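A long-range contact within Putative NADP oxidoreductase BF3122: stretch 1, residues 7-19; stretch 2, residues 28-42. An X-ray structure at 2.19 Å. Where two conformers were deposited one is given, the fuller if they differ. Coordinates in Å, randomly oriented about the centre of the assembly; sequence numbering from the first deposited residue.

Stretch 1, residues 7-19: SIEDTPIVLIGAG
Stretch 2 28-42: ALYRKGFRIVQVYSR

Two neighbouring parallel strands are held together by a backbone ladder in which residues of one strand bond to residues flanking their partners, and this pair from a putative NADP oxidoreductase is a good example, including the irregularity that real sheets tolerate. Ile13 N donates to Arg35 O (2.8 Å), and Val37 N donates back to Ile13 O (2.9 Å), so Ile13 clasps Ile36 from both sides. Leu15 repeats the pattern around Val39: Leu15 N reaches Gln38 O at 3.2 Å, and Tyr40 N reaches Leu15 O at 2.8 Å, the straightest bond of the set at 171°. Gly17 N to Tyr40 O, 2.8 Å, closes the ladder.

The register shifts by one residue along the way. Ile13 pairs with Ile36 but Leu15 with Val39, each at a CA–CA distance of 4.8 Å; the second strand thus spends three residues where the first spends two. Val37 takes up the extra residue with phi/psi of -80/-37, followed by an extended Gln38 at -164/163, whereas residues 13 to 15 keep regular beta angles near -110/135. The strand axes diverge by 41° and approach to 4.6 Å. CA-H...O contacts supplement the ladder, among them Ile36 CA to Ile13 O at 3.4 Å.

Side chains alternate between the two faces. On one lie Ile13 (m, t), Leu15 (m, t), Ile36 (chi1 m) and Val39 (t); Leu15 CG meets Ile36 CG2 at 4.2 Å, and Ile13 CD1 extends to Phe34 CD2 (3.7 Å) and Leu29 CD1 (4.2 Å), tying the preceding helix to the strand. On the other, Ile16 (m, m) sets CG2 3.6 Å from CD2 of Tyr40 (t, chi2 89°). Val37, pointing sideways at the irregularity, brings CG2 to 3.5 Å from Val14 CG2.

Before the strands, a 3-10 turn at residues 8–10 faces the helix exit. Thr11 OG1 bonds Ile8 O at 2.7 Å, bracing the turn. Gly33, at phi/psi 100/9, ends the helix in a Schellman motif, with Phe34 N bonded to Leu29 O at 2.9 Å. Phe34 (m, chi2 86°) then lays a ring face against Glu9, whose CA stands 4.0 Å from the ring centroid in a CH-pi contact. Pro12 CB lies over the Arg35 guanidinium, 3.9 Å from its NH1.

Beyond the strands, Gly17 adopts 113/137, strongly favouring glycine. Ala18 packs CB against Val39 CG1 at 3.8 Å, while one water joins Ala18 N (3.1 Å) to Ser41 OG (2.8 Å).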

# COMPACT_ATOMS: atom_id res chain seq x y z
N SER B 7 28.69 26.39 9.05
CA SER B 7 28.05 27.47 9.86
C SER B 7 26.68 27.05 10.41
O SER B 7 26.55 26.86 11.63
CB SER B 7 27.97 28.80 9.07
N ILE B 8 25.67 26.87 9.55
CA ILE B 8 24.34 26.51 10.07
C ILE B 8 24.29 25.09 10.69
O ILE B 8 23.46 24.82 11.55
CB ILE B 8 23.10 26.81 9.12
CG1 ILE B 8 21.84 27.06 9.97
CG2 ILE B 8 22.85 25.70 8.09
CD1 ILE B 8 20.70 27.79 9.29
N GLU B 9 25.21 24.22 10.25
CA GLU B 9 25.34 22.87 10.82
C GLU B 9 25.89 22.93 12.25
O GLU B 9 25.85 21.91 12.97
CB GLU B 9 26.24 21.98 9.95
CG GLU B 9 25.53 21.19 8.84
CD GLU B 9 25.11 22.04 7.65
OE1 GLU B 9 24.45 23.08 7.86
OE2 GLU B 9 25.42 21.69 6.48
N ASP B 10 26.42 24.08 12.66
CA ASP B 10 26.88 24.28 14.04
C ASP B 10 25.77 24.59 15.06
O ASP B 10 26.05 24.73 16.23
CB ASP B 10 27.98 25.34 14.12
CG ASP B 10 29.21 25.02 13.25
OD1 ASP B 10 29.47 23.82 12.93
OD2 ASP B 10 29.92 25.98 12.88
N THR B 11 24.51 24.69 14.61
CA THR B 11 23.35 24.95 15.46
C THR B 11 23.15 23.79 16.44
O THR B 11 22.95 22.66 16.00
CB THR B 11 22.09 25.05 14.60
OG1 THR B 11 22.28 26.05 13.61
CG2 THR B 11 20.83 25.36 15.41
N PRO B 12 23.24 24.06 17.77
CA PRO B 12 22.93 22.95 18.68
C PRO B 12 21.42 22.75 18.79
O PRO B 12 20.68 23.70 19.04
CB PRO B 12 23.54 23.38 20.03
CG PRO B 12 23.59 24.89 19.98
CD PRO B 12 23.66 25.28 18.50
N ILE B 13 21.00 21.52 18.59
CA ILE B 13 19.58 21.19 18.54
C ILE B 13 19.20 20.23 19.68
O ILE B 13 19.93 19.27 19.94
CB ILE B 13 19.23 20.53 17.16
CG1 ILE B 13 19.66 21.45 16.00
CG2 ILE B 13 17.75 20.13 17.11
CD1 ILE B 13 19.54 20.84 14.62
N VAL B 14 18.07 20.49 20.34
CA VAL B 14 17.45 19.53 21.31
C VAL B 14 16.11 19.00 20.75
O VAL B 14 15.32 19.76 20.16
CB VAL B 14 17.27 20.19 22.69
CG1 VAL B 14 16.47 19.30 23.66
CG2 VAL B 14 18.64 20.57 23.29
N LEU B 15 15.89 17.69 20.90
CA LEU B 15 14.59 17.11 20.55
C LEU B 15 13.82 16.82 21.79
O LEU B 15 14.33 16.11 22.68
CB LEU B 15 14.74 15.83 19.72
CG LEU B 15 15.76 15.73 18.57
CD1 LEU B 15 15.31 14.55 17.77
CD2 LEU B 15 15.82 16.92 17.64
N ILE B 16 12.60 17.35 21.87
CA ILE B 16 11.69 17.09 22.97
C ILE B 16 10.64 16.15 22.38
O ILE B 16 9.70 16.60 21.68
CB ILE B 16 11.04 18.39 23.58
CG1 ILE B 16 12.07 19.44 24.05
CG2 ILE B 16 10.11 18.04 24.70
CD1 ILE B 16 13.10 18.97 25.07
N GLY B 17 10.82 14.86 22.61
CA GLY B 17 10.00 13.86 21.95
C GLY B 17 10.85 13.03 20.99
O GLY B 17 11.69 13.58 20.25
N ALA B 18 10.65 11.72 20.98
CA ALA B 18 11.54 10.80 20.27
C ALA B 18 10.75 9.77 19.46
O ALA B 18 11.25 8.66 19.24
CB ALA B 18 12.48 10.11 21.27
N GLY B 19 9.54 10.13 19.00
CA GLY B 19 8.65 9.20 18.29
C GLY B 19 9.10 9.00 16.86
O GLY B 19 10.28 9.26 16.54
N ALA B 28 18.14 12.51 9.81
CA ALA B 28 18.41 13.33 8.65
C ALA B 28 19.28 14.55 9.01
O ALA B 28 20.22 14.87 8.29
CB ALA B 28 17.12 13.75 7.98
N LEU B 29 18.98 15.20 10.14
CA LEU B 29 19.82 16.31 10.65
C LEU B 29 21.24 15.87 10.97
O LEU B 29 22.19 16.50 10.54
CB LEU B 29 19.18 16.96 11.86
CG LEU B 29 17.87 17.71 11.60
CD1 LEU B 29 17.07 17.86 12.92
CD2 LEU B 29 18.18 19.05 10.96
N TYR B 30 21.37 14.79 11.75
CA TYR B 30 22.65 14.13 12.09
C TYR B 30 23.50 13.73 10.87
O TYR B 30 24.73 13.94 10.84
CB TYR B 30 22.34 12.90 12.97
CG TYR B 30 23.47 11.97 13.23
CD1 TYR B 30 24.48 12.30 14.14
CD2 TYR B 30 23.53 10.73 12.60
CE1 TYR B 30 25.51 11.44 14.40
CE2 TYR B 30 24.56 9.85 12.85
CZ TYR B 30 25.55 10.21 13.75
OH TYR B 30 26.59 9.35 14.01
N ARG B 31 22.86 13.16 9.85
CA ARG B 31 23.55 12.78 8.62
C ARG B 31 24.04 13.99 7.82
O ARG B 31 25.06 13.90 7.12
CB ARG B 31 22.66 11.89 7.74
CG ARG B 31 22.55 10.48 8.28
CD ARG B 31 21.38 9.73 7.68
NE ARG B 31 21.33 8.38 8.24
CZ ARG B 31 20.23 7.63 8.35
NH1 ARG B 31 19.04 8.10 7.96
NH2 ARG B 31 20.32 6.42 8.88
N LYS B 32 23.32 15.10 7.94
CA LYS B 32 23.73 16.33 7.27
C LYS B 32 24.76 17.12 8.06
O LYS B 32 25.26 18.17 7.60
CB LYS B 32 22.52 17.20 6.92
CG LYS B 32 21.77 16.70 5.71
CD LYS B 32 22.63 16.68 4.43
CE LYS B 32 21.94 15.88 3.32
NZ LYS B 32 22.63 16.02 2.00
N GLY B 33 25.10 16.62 9.24
CA GLY B 33 26.19 17.18 10.02
C GLY B 33 25.76 18.11 11.12
O GLY B 33 26.60 18.76 11.72
N PHE B 34 24.45 18.17 11.40
CA PHE B 34 23.94 18.97 12.53
C PHE B 34 24.26 18.31 13.86
O PHE B 34 24.47 17.10 13.93
CB PHE B 34 22.43 19.21 12.44
CG PHE B 34 22.03 20.25 11.44
CD1 PHE B 34 21.83 19.90 10.11
CD2 PHE B 34 21.85 21.58 11.82
CE1 PHE B 34 21.48 20.87 9.17
CE2 PHE B 34 21.50 22.55 10.90
CZ PHE B 34 21.32 22.20 9.57
N ARG B 35 24.29 19.13 14.90
CA ARG B 35 24.63 18.71 16.25
C ARG B 35 23.36 18.57 17.11
O ARG B 35 22.75 19.55 17.51
CB ARG B 35 25.60 19.70 16.87
CG ARG B 35 26.09 19.32 18.26
CD ARG B 35 27.36 20.13 18.61
NE ARG B 35 27.39 20.54 20.02
CZ ARG B 35 27.40 21.81 20.46
NH1 ARG B 35 27.38 22.83 19.60
NH2 ARG B 35 27.43 22.06 21.76
N ILE B 36 22.98 17.32 17.36
CA ILE B 36 21.88 17.03 18.25
C ILE B 36 22.49 16.80 19.62
O ILE B 36 23.16 15.79 19.83
CB ILE B 36 21.04 15.82 17.73
CG1 ILE B 36 20.37 16.21 16.41
CG2 ILE B 36 19.98 15.45 18.73
CD1 ILE B 36 20.63 15.25 15.33
N VAL B 37 22.28 17.72 20.55
CA VAL B 37 22.99 17.63 21.82
C VAL B 37 22.35 16.63 22.77
O VAL B 37 23.08 15.92 23.50
CB VAL B 37 23.26 19.02 22.49
CG1 VAL B 37 23.99 19.94 21.50
CG2 VAL B 37 21.98 19.66 22.94
N GLN B 38 21.02 16.56 22.76
CA GLN B 38 20.31 15.57 23.55
C GLN B 38 18.87 15.40 23.13
O GLN B 38 18.28 16.23 22.43
CB GLN B 38 20.37 15.85 25.06
CG GLN B 38 19.48 16.95 25.48
CD GLN B 38 19.08 16.92 26.93
OE1 GLN B 38 18.16 17.63 27.29
NE2 GLN B 38 19.75 16.15 27.77
N VAL B 39 18.31 14.29 23.58
CA VAL B 39 16.97 13.87 23.25
C VAL B 39 16.25 13.72 24.57
O VAL B 39 16.78 13.11 25.50
CB VAL B 39 17.03 12.48 22.52
CG1 VAL B 39 15.64 11.84 22.37
CG2 VAL B 39 17.75 12.61 21.17
N TYR B 40 15.03 14.25 24.64
CA TYR B 40 14.12 13.99 25.74
C TYR B 40 12.99 13.07 25.26
O TYR B 40 12.46 13.24 24.15
CB TYR B 40 13.53 15.30 26.29
CG TYR B 40 12.28 15.03 27.09
CD1 TYR B 40 12.36 14.74 28.46
CD2 TYR B 40 11.03 14.98 26.45
CE1 TYR B 40 11.22 14.46 29.18
CE2 TYR B 40 9.88 14.68 27.17
CZ TYR B 40 9.99 14.42 28.53
OH TYR B 40 8.86 14.14 29.25
N SER B 41 12.60 12.11 26.10
CA SER B 41 11.38 11.34 25.85
C SER B 41 10.79 10.98 27.18
O SER B 41 11.52 10.94 28.17
CB SER B 41 11.69 10.07 25.06
OG SER B 41 10.52 9.35 24.75
N ARG B 42 9.49 10.71 27.20
CA ARG B 42 8.85 10.28 28.43
C ARG B 42 9.34 8.89 28.89
O ARG B 42 9.43 8.64 30.10
CB ARG B 42 7.31 10.40 28.33
CG ARG B 42 6.85 11.84 28.62
CD ARG B 42 5.54 12.30 27.92
NE ARG B 42 5.59 12.24 26.46
CZ ARG B 42 4.83 11.43 25.72
NH1 ARG B 42 3.95 10.60 26.29
NH2 ARG B 42 4.95 11.45 24.40
O HOH W 1 8.66 10.53 23.01